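Putative polysaccharide deacetylase (Bdellovibrio bacteriovorus HD100, PDB 5JP6) probably removes acetyl groups from peptidoglycan sugars as a zinc-dependent deacetylase of carbohydrate esterase family 4. Local coordinates at residues E96-N101 / Q116-F121; E123-E126 / G132-L135. The protein carries 1 engineered substitution. All coordinates share one frame; numbering follows the deposited sequence.

Interaction 1: E96-N101 / Q116-F121; sequences EIRDEN and QVDEHF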
ATOM      1  N   GLU A  96       7.025   9.882   5.369  1.00 19.62           N
ATOM      2  CA  GLU A  96       7.725  11.090   4.903  1.00 21.71           C
ATOM      3  C   GLU A  96       9.006  11.311   5.707  1.00 20.76           C
ATOM      4  O   GLU A  96      10.022  11.721   5.157  1.00 21.36           O
ATOM      5  CB  GLU A  96       6.819  12.313   4.953  1.00 21.29           C
ATOM      6  CG  GLU A  96       5.650  12.247   3.994  1.00 22.53           C
ATOM      7  CD  GLU A  96       6.058  11.922   2.586  1.00 25.42           C
ATOM      8  OE1 GLU A  96       7.002  12.595   2.073  1.00 24.26           O
ATOM      9  OE2 GLU A  96       5.402  11.044   1.986  1.00 26.63           O
ATOM     10  N   ILE A  97       8.968  10.998   7.011  1.00 21.47           N
ATOM     11  CA  ILE A  97      10.150  11.178   7.834  1.00 20.74           C
ATOM     12  C   ILE A  97      11.263  10.184   7.436  1.00 21.11           C
ATOM     13  O   ILE A  97      12.466  10.527   7.453  1.00 23.70           O
ATOM     14  CB  ILE A  97       9.809  11.042   9.325  1.00 22.43           C
ATOM     15  CG1 ILE A  97       8.852  12.156   9.755  1.00 23.63           C
ATOM     16  CG2 ILE A  97      11.050  10.989  10.198  1.00 23.85           C
ATOM     17  CD1 ILE A  97       8.020  11.825  10.983  1.00 25.99           C
ATOM     18  N   ARG A  98      10.851   8.981   7.042  1.00 21.78           N
ATOM     19  CA  ARG A  98      11.806   7.942   6.609  1.00 21.55           C
ATOM     20  C   ARG A  98      12.352   8.186   5.190  1.00 23.23           C
ATOM     21  O   ARG A  98      13.443   7.686   4.855  1.00 27.13           O
ATOM     22  CB  ARG A  98      11.180   6.546   6.678  1.00 23.18           C
ATOM     23  CG  ARG A  98      10.893   6.078   8.092  1.00 23.94           C
ATOM     24  CD  ARG A  98      10.423   4.631   8.127  1.00 23.45           C
ATOM     25  NE  ARG A  98      10.041   4.225   9.455  1.00 24.79           N
ATOM     26  CZ  ARG A  98      10.889   3.911  10.437  1.00 23.85           C
ATOM     27  NH1 ARG A  98      12.204   3.852  10.203  1.00 27.29           N
ATOM     28  NH2 ARG A  98      10.442   3.718  11.654  1.00 27.06           N
ATOM     29  N   ASP A  99      11.563   8.887   4.356  1.00 22.16           N
ATOM     30  CA  ASP A  99      11.896   9.092   2.954  1.00 22.31           C
ATOM     31  C   ASP A  99      13.157   9.904   2.832  1.00 23.01           C
ATOM     32  O   ASP A  99      13.159  11.074   3.191  1.00 23.83           O
ATOM     33  CB  ASP A  99      10.743   9.780   2.231  1.00 23.06           C
ATOM     34  CG  ASP A  99      10.968   9.947   0.769  1.00 25.96           C
ATOM     35  OD1 ASP A  99      12.106   9.769   0.245  1.00 28.74           O
ATOM     36  OD2 ASP A  99       9.914  10.219   0.124  1.00 28.50           O
ATOM     37  N   GLU A 100      14.227   9.289   2.312  1.00 26.55           N
ATOM     38  CA  GLU A 100      15.518  10.011   2.141  1.00 27.84           C
ATOM     39  C   GLU A 100      15.388  11.287   1.297  1.00 27.00           C
ATOM     40  O   GLU A 100      16.220  12.158   1.429  1.00 29.70           O
ATOM     41  CB  GLU A 100      16.624   9.102   1.611  1.00 35.49           C
ATOM     42  CG  GLU A 100      17.204   8.111   2.638  1.00 46.40           C
ATOM     43  CD  GLU A 100      17.873   8.741   3.883  1.00 51.41           C
ATOM     44  OE1 GLU A 100      18.105   9.984   3.951  1.00 47.11           O
ATOM     45  OE2 GLU A 100      18.169   7.960   4.831  1.00 53.94           O
ATOM     46  N   ASN A 101      14.379  11.415   0.425  1.00 25.62           N
ATOM     47  CA  ASN A 101      14.169  12.670  -0.325  1.00 25.40           C
ATOM     48  C   ASN A 101      13.913  13.852   0.608  1.00 23.75           C
ATOM     49  O   ASN A 101      14.200  14.985   0.235  1.00 26.62           O
ATOM     50  CB  ASN A 101      13.067  12.557  -1.349  1.00 27.66           C
ATOM     51  CG  ASN A 101      13.483  11.741  -2.555  1.00 34.41           C
ATOM     52  OD1 ASN A 101      14.694  11.539  -2.845  1.00 36.84           O
ATOM     53  ND2 ASN A 101      12.499  11.278  -3.271  1.00 36.51           N
ATOM     54  N   GLN A 116      10.004   8.012  18.664  1.00 27.58           N
ATOM     55  CA  GLN A 116       8.617   8.161  19.162  1.00 27.72           C
ATOM     56  C   GLN A 116       7.716   7.172  18.435  1.00 24.28           C
ATOM     57  O   GLN A 116       6.916   6.485  19.057  1.00 25.40           O
ATOM     58  CB  GLN A 116       8.070   9.603  18.975  1.00 32.34           C
ATOM     59  CG  GLN A 116       8.570  10.624  19.967  1.00 40.17           C
ATOM     60  CD  GLN A 116       8.020  10.349  21.346  1.00 48.03           C
ATOM     61  OE1 GLN A 116       8.772   9.977  22.258  1.00 64.76           O
ATOM     62  NE2 GLN A 116       6.678  10.464  21.504  1.00 53.23           N
ATOM     63  N   VAL A 117       7.863   7.083  17.108  1.00 23.41           N
ATOM     64  CA  VAL A 117       7.037   6.169  16.336  1.00 23.13           C
ATOM     65  C   VAL A 117       7.350   4.712  16.660  1.00 22.69           C
ATOM     66  O   VAL A 117       6.437   3.887  16.851  1.00 23.69           O
ATOM     67  CB  VAL A 117       7.153   6.491  14.813  1.00 27.81           C
ATOM     68  CG1 VAL A 117       6.604   5.400  13.987  1.00 34.10           C
ATOM     69  CG2 VAL A 117       6.471   7.836  14.544  1.00 28.79           C
ATOM     70  N   ASP A 118       8.636   4.390  16.759  1.00 23.97           N
ATOM     71  CA  ASP A 118       9.021   3.039  17.075  1.00 23.87           C
ATOM     72  C   ASP A 118       8.544   2.605  18.467  1.00 22.75           C
ATOM     73  O   ASP A 118       8.115   1.466  18.662  1.00 25.11           O
ATOM     74  CB  ASP A 118      10.526   2.853  16.930  1.00 23.35           C
ATOM     75  CG  ASP A 118      11.012   2.937  15.490  1.00 24.87           C
ATOM     76  OD1 ASP A 118      10.195   2.958  14.540  1.00 24.91           O
ATOM     77  OD2 ASP A 118      12.263   3.000  15.299  1.00 26.25           O
ATOM     78  N   GLU A 119       8.597   3.513  19.429  1.00 24.65           N
ATOM     79  CA  GLU A 119       8.115   3.242  20.794  1.00 25.96           C
ATOM     80  C   GLU A 119       6.590   3.023  20.790  1.00 25.79           C
ATOM     81  O   GLU A 119       6.066   2.123  21.458  1.00 25.64           O
ATOM     82  CB  GLU A 119       8.484   4.400  21.732  1.00 30.28           C
ATOM     83  CG  GLU A 119       7.927   4.226  23.119  1.00 33.69           C
ATOM     84  CD  GLU A 119       8.370   5.338  24.060  1.00 41.63           C
ATOM     85  OE1 GLU A 119       8.539   6.502  23.629  1.00 53.93           O
ATOM     86  OE2 GLU A 119       8.539   5.050  25.240  1.00 46.38           O
ATOM     87  N   HIS A 120       5.889   3.791  19.949  1.00 24.41           N
ATOM     88  CA  HIS A 120       4.437   3.604  19.793  1.00 24.99           C
ATOM     89  C   HIS A 120       4.156   2.179  19.294  1.00 23.20           C
ATOM     90  O   HIS A 120       3.338   1.461  19.874  1.00 23.59           O
ATOM     91  CB  HIS A 120       3.849   4.628  18.827  1.00 23.95           C
ATOM     92  CG  HIS A 120       2.484   4.273  18.341  1.00 22.63           C
ATOM     93  ND1 HIS A 120       1.342   4.521  19.067  1.00 26.48           N
ATOM     94  CD2 HIS A 120       2.080   3.660  17.209  1.00 24.60           C
ATOM     95  CE1 HIS A 120       0.290   4.085  18.400  1.00 26.69           C
ATOM     96  NE2 HIS A 120       0.714   3.565  17.267  1.00 24.74           N
ATOM     97  N   PHE A 121       4.843   1.748  18.231  1.00 22.26           N
ATOM     98  CA  PHE A 121       4.601   0.365  17.704  1.00 22.46           C
ATOM     99  C   PHE A 121       5.078  -0.697  18.679  1.00 21.06           C
ATOM    100  O   PHE A 121       4.466  -1.735  18.726  1.00 22.48           O
ATOM    101  CB  PHE A 121       5.146   0.177  16.308  1.00 22.09           C
ATOM    102  CG  PHE A 121       4.292   0.862  15.246  1.00 20.57           C
ATOM    103  CD1 PHE A 121       2.996   0.459  14.908  1.00 21.60           C
ATOM    104  CD2 PHE A 121       4.820   1.966  14.628  1.00 21.53           C
ATOM    105  CE1 PHE A 121       2.302   1.117  13.914  1.00 21.92           C
ATOM    106  CE2 PHE A 121       4.139   2.614  13.649  1.00 22.76           C
ATOM    107  CZ  PHE A 121       2.865   2.206  13.313  1.00 21.75           C
TER
HETATM  108  O   HOH W   1      13.450   3.404  12.940  1.00 28.06           O
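R98 and D118 form an interhelical salt bridge in the helical N-terminal part of the chain, tying the last turn of helix 94-98 to the middle of helix 110-126. R98 sets out with CG anti to its carbonyl carbon (chi1 -68°) and stays extended through CD to NE, which carries the guanidinium across the gap. NH2 meets OD1 of D118 at 3.0 Å, edge on, with the guanidinium and carboxylate planes only 12° apart. A water closes the other side of the pair, accepting from R98 NH1 at 3.0 Å and donating to D118 OD2 at 2.7 Å, so both carboxylate oxygens are tied to the same guanidinium, one directly and one through the water. Each charge has a second partner: E94, one turn earlier, also pairs with R98 NH2, and R339 of helix 339-354 pairs with D118 OD1. The carboxylates of E94 and D118 probably offset the closeness of the two arginines. Just past R98 the helix gives way at D99, whose side chain makes an Asx turn: its OD1 accepts from the backbone N of N101 at 2.8 Å, met 47° out of the carboxylate plane.

Interaction 2: E123-E126 / G132-L135; sequences EQRE and GHAL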
ATOM      1  N   GLU A 123       4.697  -0.459  21.917  1.00 24.23           N
ATOM      2  CA  GLU A 123       3.582  -0.513  22.877  1.00 27.91           C
ATOM      3  C   GLU A 123       2.390  -1.252  22.280  1.00 25.36           C
ATOM      4  O   GLU A 123       1.760  -2.109  22.925  1.00 27.55           O
ATOM      5  CB  GLU A 123       3.168   0.903  23.259  1.00 28.78           C
ATOM      6  CG  GLU A 123       4.164   1.649  24.110  1.00 34.55           C
ATOM      7  CD  GLU A 123       3.821   3.123  24.267  1.00 39.58           C
ATOM      8  OE1 GLU A 123       2.750   3.546  23.792  1.00 43.12           O
ATOM      9  OE2 GLU A 123       4.597   3.858  24.921  1.00 44.06           O
ATOM     10  N   GLN A 124       2.141  -0.976  20.999  1.00 23.96           N
ATOM     11  CA  GLN A 124       1.054  -1.644  20.253  1.00 24.84           C
ATOM     12  C   GLN A 124       1.253  -3.147  20.166  1.00 25.79           C
ATOM     13  O   GLN A 124       0.318  -3.896  20.242  1.00 26.25           O
ATOM     14  CB  GLN A 124       0.918  -1.063  18.856  1.00 23.23           C
ATOM     15  CG  GLN A 124       0.507   0.409  18.820  1.00 24.71           C
ATOM     16  CD  GLN A 124      -0.900   0.597  19.299  1.00 21.84           C
ATOM     17  OE1 GLN A 124      -1.841   0.111  18.686  1.00 23.36           O
ATOM     18  NE2 GLN A 124      -1.054   1.287  20.404  1.00 27.57           N
ATOM     19  N   ARG A 125       2.500  -3.564  20.019  1.00 24.57           N
ATOM     20  CA  ARG A 125       2.845  -4.955  19.877  1.00 25.94           C
ATOM     21  C   ARG A 125       2.554  -5.753  21.166  1.00 25.69           C
ATOM     22  O   ARG A 125       2.270  -6.962  21.117  1.00 27.29           O
ATOM     23  CB  ARG A 125       4.355  -5.011  19.497  1.00 30.35           C
ATOM     24  CG  ARG A 125       4.803  -6.130  18.669  1.00 36.03           C
ATOM     25  CD  ARG A 125       6.251  -5.948  18.242  1.00 25.48           C
ATOM     26  NE  ARG A 125       6.426  -4.956  17.199  1.00 23.85           N
ATOM     27  CZ  ARG A 125       7.145  -3.851  17.333  1.00 22.97           C
ATOM     28  NH1 ARG A 125       7.854  -3.630  18.440  1.00 26.03           N
ATOM     29  NH2 ARG A 125       7.173  -2.954  16.346  1.00 24.78           N
ATOM     30  N   GLU A 126       2.593  -5.091  22.320  1.00 27.02           N
ATOM     31  CA  GLU A 126       2.489  -5.764  23.633  1.00 30.86           C
ATOM     32  C   GLU A 126       1.202  -6.547  23.789  1.00 31.05           C
ATOM     33  O   GLU A 126       1.174  -7.606  24.427  1.00 36.64           O
ATOM     34  CB  GLU A 126       2.546  -4.735  24.774  1.00 34.11           C
ATOM     35  CG  GLU A 126       3.924  -4.126  25.006  1.00 39.36           C
ATOM     36  CD  GLU A 126       3.922  -3.071  26.118  1.00 44.54           C
ATOM     37  OE1 GLU A 126       2.996  -3.089  26.980  1.00 59.29           O
ATOM     38  OE2 GLU A 126       4.819  -2.200  26.113  1.00 56.73           O
ATOM     39  N   GLY A 132       3.931  -8.662  15.154  1.00 24.94           N
ATOM     40  CA  GLY A 132       4.697  -8.464  13.967  1.00 27.03           C
ATOM     41  C   GLY A 132       5.726  -7.374  14.169  1.00 23.77           C
ATOM     42  O   GLY A 132       5.911  -6.919  15.274  1.00 30.64           O
ATOM     43  N   HIS A 133       6.452  -7.038  13.114  1.00 22.34           N
ATOM     44  CA  HIS A 133       7.415  -5.971  13.141  1.00 22.58           C
ATOM     45  C   HIS A 133       7.694  -5.552  11.718  1.00 21.87           C
ATOM     46  O   HIS A 133       8.198  -6.353  10.925  1.00 23.52           O
ATOM     47  CB  HIS A 133       8.730  -6.382  13.781  1.00 24.61           C
ATOM     48  CG  HIS A 133       9.441  -5.246  14.412  1.00 25.47           C
ATOM     49  ND1 HIS A 133       9.770  -4.106  13.721  1.00 26.04           N
ATOM     50  CD2 HIS A 133       9.880  -5.070  15.678  1.00 29.27           C
ATOM     51  CE1 HIS A 133      10.363  -3.260  14.543  1.00 26.92           C
ATOM     52  NE2 HIS A 133      10.446  -3.827  15.739  1.00 28.13           N
ATOM     53  N   ALA A 134       7.422  -4.287  11.422  1.00 22.46           N
ATOM     54  CA  ALA A 134       7.600  -3.810  10.071  1.00 21.53           C
ATOM     55  C   ALA A 134       9.039  -3.526   9.697  1.00 23.70           C
ATOM     56  O   ALA A 134       9.323  -3.356   8.527  1.00 25.52           O
ATOM     57  CB  ALA A 134       6.791  -2.563   9.835  1.00 21.52           C
ATOM     58  N   LEU A 135       9.922  -3.384  10.688  1.00 25.06           N
ATOM     59  CA  LEU A 135      11.263  -2.857  10.464  1.00 25.67           C
ATOM     60  C   LEU A 135      12.346  -3.925  10.488  1.00 29.92           C
ATOM     61  O   LEU A 135      13.495  -3.675  10.053  1.00 33.58           O
ATOM     62  CB  LEU A 135      11.648  -1.790  11.478  1.00 25.73           C
ATOM     63  CG  LEU A 135      10.695  -0.682  11.695  1.00 25.58           C
ATOM     64  CD1 LEU A 135      11.308   0.302  12.682  1.00 28.46           C
ATOM     65  CD2 LEU A 135      10.319  -0.011  10.378  1.00 27.41           C
TER
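R125, near the C-terminal end of helix 110-126, reaches past the carbonyl of G132 to lay its guanidinium on the ring of H133. G132, the first residue of 132-135, offers its carbonyl: O lies 2.8 Å from R125 NE, near the guanidinium plane, but the N-H...O angle is only 126°, so the bond is weak. The same oxygen sits 3.1 Å from R125 CD. Beyond CD the arginine chain bends at chi3 (-75°), directing NE to the carbonyl and the guanidinium to the imidazole. H133 follows, its CG anti to the backbone N, which brings the imidazole under the guanidinium. The planes are 12° apart with centres 3.8 Å from each other; H133 CD2 lies beneath R125 CZ at 3.4 Å, and R125 NH2 stands over the ring. An in-plane hydrogen bond from the backbone N of L135 to H133 ND1, 3.1 Å long, helps fix the ring's rotation, consistent with a proton on NE2 if the ring is neutral. A134 takes part through its backbone, giving its N-H to E343, which also forms a salt bridge with R125 NH2, while D122 holds NH1. D122 and E343 thus hold two corners of the guanidinium and probably offset its charge. L135 ends the segment by packing against R339, L182 and Y183. Together these contacts make a parallel arginine-histidine stack that folds the loop after helix 110-126 back against that helix; the loop runs on to strand 150-153, part of the parallel sheet of this NodB-family deacetylase.

In the fold
Both contacts use helix 110-126, interaction 1 through its middle and interaction 2 through its last turn, and their centres lie 13 Å apart. L135 joins them directly: its CD1 packs 3.4 Å from D118 OD1 and 3.7 Å from R98 NH2, so the loop of interaction 2 lies against the salt bridge of interaction 1. Helix 339-354 serves both, with R339 pairing with D118 and E343 with R125, and thereby links the N-terminal helices to the deacetylase fold. The zinc ion, bound by D177, H227 and Y280, lies away from both contacts, although L135 touches L182 and Y183, which follow soon after D177 in the chain.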